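Local coordinates for protein titin (Homo sapiens, PDB 3LCY) that forms an elastic scaffold of the muscle sarcomere and carries a serine/threonine kinase, this fragment being a tandem of A-band immunoglobulin domains, at residues C29-R34 against R61-T66. Residues are numbered along the deposited sequence; the frame is centred on the assembly and turned at random.
Sequences CQIVGR and RTHTLT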
ATOM      1  N   CYS A  29      -1.337   3.627 -22.318  1.00 28.59           N
ATOM      2  CA  CYS A  29      -1.269   4.981 -22.850  1.00 28.71           C
ATOM      3  C   CYS A  29      -0.952   4.932 -24.340  1.00 30.94           C
ATOM      4  O   CYS A  29      -0.402   3.947 -24.835  1.00 27.98           O
ATOM      5  CB  CYS A  29      -0.205   5.798 -22.114  1.00 27.24           C
ATOM      6  SG  CYS A  29       1.489   5.240 -22.404  1.00 26.75           S
ATOM      7  N   GLN A  30      -1.243   5.988 -25.083  1.00 31.61           N
ATOM      8  CA  GLN A  30      -0.880   6.074 -26.480  1.00 30.37           C
ATOM      9  C   GLN A  30       0.066   7.182 -26.785  1.00 31.02           C
ATOM     10  O   GLN A  30      -0.236   8.299 -26.571  1.00 32.50           O
ATOM     11  CB  GLN A  30      -2.096   6.333 -27.302  1.00 33.39           C
ATOM     12  CG  GLN A  30      -3.211   5.519 -26.970  1.00 38.27           C
ATOM     13  CD  GLN A  30      -4.037   5.294 -28.135  1.00 48.19           C
ATOM     14  OE1 GLN A  30      -3.774   5.813 -29.181  1.00 49.95           O
ATOM     15  NE2 GLN A  30      -5.046   4.501 -27.986  1.00 54.16           N
ATOM     16  N   ILE A  31       1.206   6.843 -27.336  1.00 30.49           N
ATOM     17  CA  ILE A  31       2.213   7.781 -27.746  1.00 28.09           C
ATOM     18  C   ILE A  31       2.688   7.476 -29.152  1.00 34.74           C
ATOM     19  O   ILE A  31       3.050   6.386 -29.466  1.00 36.82           O
ATOM     20  CB  ILE A  31       3.378   7.738 -26.806  1.00 26.85           C
ATOM     21  CG1 ILE A  31       2.899   7.902 -25.376  1.00 24.78           C
ATOM     22  CG2 ILE A  31       4.324   8.795 -27.127  1.00 24.85           C
ATOM     23  CD1 ILE A  31       3.827   7.434 -24.348  1.00 23.12           C
ATOM     24  N   VAL A  32       2.652   8.486 -30.006  1.00 39.87           N
ATOM     25  CA  VAL A  32       3.044   8.324 -31.394  1.00 40.96           C
ATOM     26  C   VAL A  32       4.243   9.170 -31.787  1.00 46.47           C
ATOM     27  O   VAL A  32       4.350  10.325 -31.403  1.00 51.09           O
ATOM     28  CB  VAL A  32       1.867   8.642 -32.322  1.00 39.38           C
ATOM     29  CG1 VAL A  32       0.789   7.595 -32.177  1.00 38.18           C
ATOM     30  CG2 VAL A  32       1.306  10.002 -32.002  1.00 38.13           C
ATOM     31  N   GLY A  33       5.149   8.573 -32.553  1.00 48.03           N
ATOM     32  CA  GLY A  33       6.339   9.255 -33.011  1.00 48.65           C
ATOM     33  C   GLY A  33       6.902   8.609 -34.241  1.00 48.84           C
ATOM     34  O   GLY A  33       6.573   7.499 -34.518  1.00 49.70           O
ATOM     35  N   ARG A  34       7.730   9.320 -34.985  1.00 51.15           N
ATOM     36  CA  ARG A  34       8.464   8.774 -36.101  1.00 51.19           C
ATOM     37  C   ARG A  34       9.852   9.233 -35.917  1.00 48.51           C
ATOM     38  O   ARG A  34      10.100  10.392 -35.903  1.00 50.61           O
ATOM     39  CB  ARG A  34       7.958   9.345 -37.378  1.00 56.90           C
ATOM     40  CG  ARG A  34       6.613   8.886 -37.765  1.00 62.91           C
ATOM     41  CD  ARG A  34       5.942   9.945 -38.566  1.00 72.64           C
ATOM     42  NE  ARG A  34       4.604   9.583 -38.960  1.00 79.06           N
ATOM     43  CZ  ARG A  34       4.242   9.376 -40.215  1.00 83.59           C
ATOM     44  NH1 ARG A  34       5.133   9.498 -41.188  1.00 83.86           N
ATOM     45  NH2 ARG A  34       2.993   9.050 -40.499  1.00 86.20           N
ATOM     46  N   ARG A  61       2.075   2.202 -30.977  1.00 35.01           N
ATOM     47  CA  ARG A  61       1.166   3.301 -30.689  1.00 39.99           C
ATOM     48  C   ARG A  61       0.585   3.206 -29.278  1.00 37.23           C
ATOM     49  O   ARG A  61       0.593   4.164 -28.527  1.00 32.26           O
ATOM     50  CB  ARG A  61       0.044   3.363 -31.720  1.00 44.99           C
ATOM     51  CG  ARG A  61       0.534   3.507 -33.132  1.00 52.54           C
ATOM     52  CD  ARG A  61      -0.602   3.479 -34.129  1.00 59.06           C
ATOM     53  NE  ARG A  61      -1.141   4.805 -34.408  1.00 65.13           N
ATOM     54  CZ  ARG A  61      -2.313   5.240 -33.964  1.00 70.12           C
ATOM     55  NH1 ARG A  61      -3.072   4.456 -33.215  1.00 71.31           N
ATOM     56  NH2 ARG A  61      -2.728   6.458 -34.268  1.00 70.90           N
ATOM     57  N   THR A  62       0.088   2.028 -28.930  1.00 34.79           N
ATOM     58  CA  THR A  62      -0.508   1.816 -27.629  1.00 29.91           C
ATOM     59  C   THR A  62       0.437   1.031 -26.767  1.00 27.08           C
ATOM     60  O   THR A  62       0.858  -0.049 -27.129  1.00 28.75           O
ATOM     61  CB  THR A  62      -1.817   1.048 -27.731  1.00 28.01           C
ATOM     62  OG1 THR A  62      -2.689   1.726 -28.624  1.00 30.01           O
ATOM     63  CG2 THR A  62      -2.471   0.966 -26.379  1.00 22.42           C
ATOM     64  N   HIS A  63       0.766   1.584 -25.613  1.00 21.71           N
ATOM     65  CA  HIS A  63       1.698   0.925 -24.726  1.00 21.79           C
ATOM     66  C   HIS A  63       1.070   0.582 -23.392  1.00 23.31           C
ATOM     67  O   HIS A  63       0.609   1.441 -22.668  1.00 21.98           O
ATOM     68  CB  HIS A  63       2.926   1.802 -24.574  1.00 20.21           C
ATOM     69  CG  HIS A  63       3.264   2.537 -25.825  1.00 25.86           C
ATOM     70  ND1 HIS A  63       3.639   1.894 -26.980  1.00 27.72           N
ATOM     71  CD2 HIS A  63       3.242   3.855 -26.123  1.00 29.12           C
ATOM     72  CE1 HIS A  63       3.849   2.782 -27.929  1.00 27.60           C
ATOM     73  NE2 HIS A  63       3.620   3.979 -27.434  1.00 27.62           N
ATOM     74  N   THR A  64       1.087  -0.702 -23.080  1.00 25.43           N
ATOM     75  CA  THR A  64       0.472  -1.210 -21.882  1.00 28.20           C
ATOM     76  C   THR A  64       1.432  -1.969 -21.001  1.00 32.96           C
ATOM     77  O   THR A  64       2.177  -2.802 -21.459  1.00 36.67           O
ATOM     78  CB  THR A  64      -0.717  -2.141 -22.212  1.00 29.44           C
ATOM     79  OG1 THR A  64      -1.606  -1.488 -23.110  1.00 28.12           O
ATOM     80  CG2 THR A  64      -1.479  -2.490 -20.967  1.00 27.55           C
ATOM     81  N   LEU A  65       1.389  -1.661 -19.718  1.00 32.16           N
ATOM     82  CA  LEU A  65       2.140  -2.384 -18.701  1.00 27.49           C
ATOM     83  C   LEU A  65       1.172  -3.200 -17.857  1.00 29.05           C
ATOM     84  O   LEU A  65       0.160  -2.683 -17.386  1.00 30.96           O
ATOM     85  CB  LEU A  65       2.922  -1.419 -17.809  1.00 25.88           C
ATOM     86  CG  LEU A  65       3.569  -2.039 -16.566  1.00 26.16           C
ATOM     87  CD1 LEU A  65       4.634  -3.048 -16.960  1.00 27.65           C
ATOM     88  CD2 LEU A  65       4.155  -0.970 -15.655  1.00 26.57           C
ATOM     89  N   THR A  66       1.471  -4.476 -17.676  1.00 28.16           N
ATOM     90  CA  THR A  66       0.606  -5.324 -16.885  1.00 28.04           C
ATOM     91  C   THR A  66       1.324  -5.708 -15.617  1.00 29.34           C
ATOM     92  O   THR A  66       2.400  -6.285 -15.659  1.00 35.97           O
ATOM     93  CB  THR A  66       0.231  -6.608 -17.632  1.00 28.03           C
ATOM     94  OG1 THR A  66      -0.448  -6.276 -18.844  1.00 24.18           O
ATOM     95  CG2 THR A  66      -0.675  -7.474 -16.777  1.00 25.73           C
TER
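H63 grips the backbone of 29-34 at three points, two through its main chain and one through its imidazole. The pair with C29 is antiparallel and hydrogen-bonded: H63 N to C29 O spans 2.7 Å and is almost straight (176°), whereas C29 N to H63 O is more bent. Two residues along the strand from C29, H63 NE2 donates to an in-plane lone pair of I31 O at 3.2 Å, with the oxygen 17° out of the ring plane. CG of H63 stands beside its own backbone N (chi1 -35°), which swings the ring back along the neighbouring strand; I31 CB meets its edge, 3.8 Å from NE2, and R61 O sits above one face, offset toward the rim. I31 N donates to that same R61 O at 3.0 Å, just before strand 62-68 begins, while I31 O takes the imidazole in place of a backbone N-H. These are neighbouring strands of one sheet in the immunoglobulin I-set sandwich, and C29, I31 and H63 face its interior, toward C80, I39 and W41. On the other face, Q30 and T62 run side by side, NE2 3.7 Å from OG1, while V32 CG1 covers one face of the R61 guanidinium. The other ring nitrogen, ND1, is hydrogen-bonded to S58 OG.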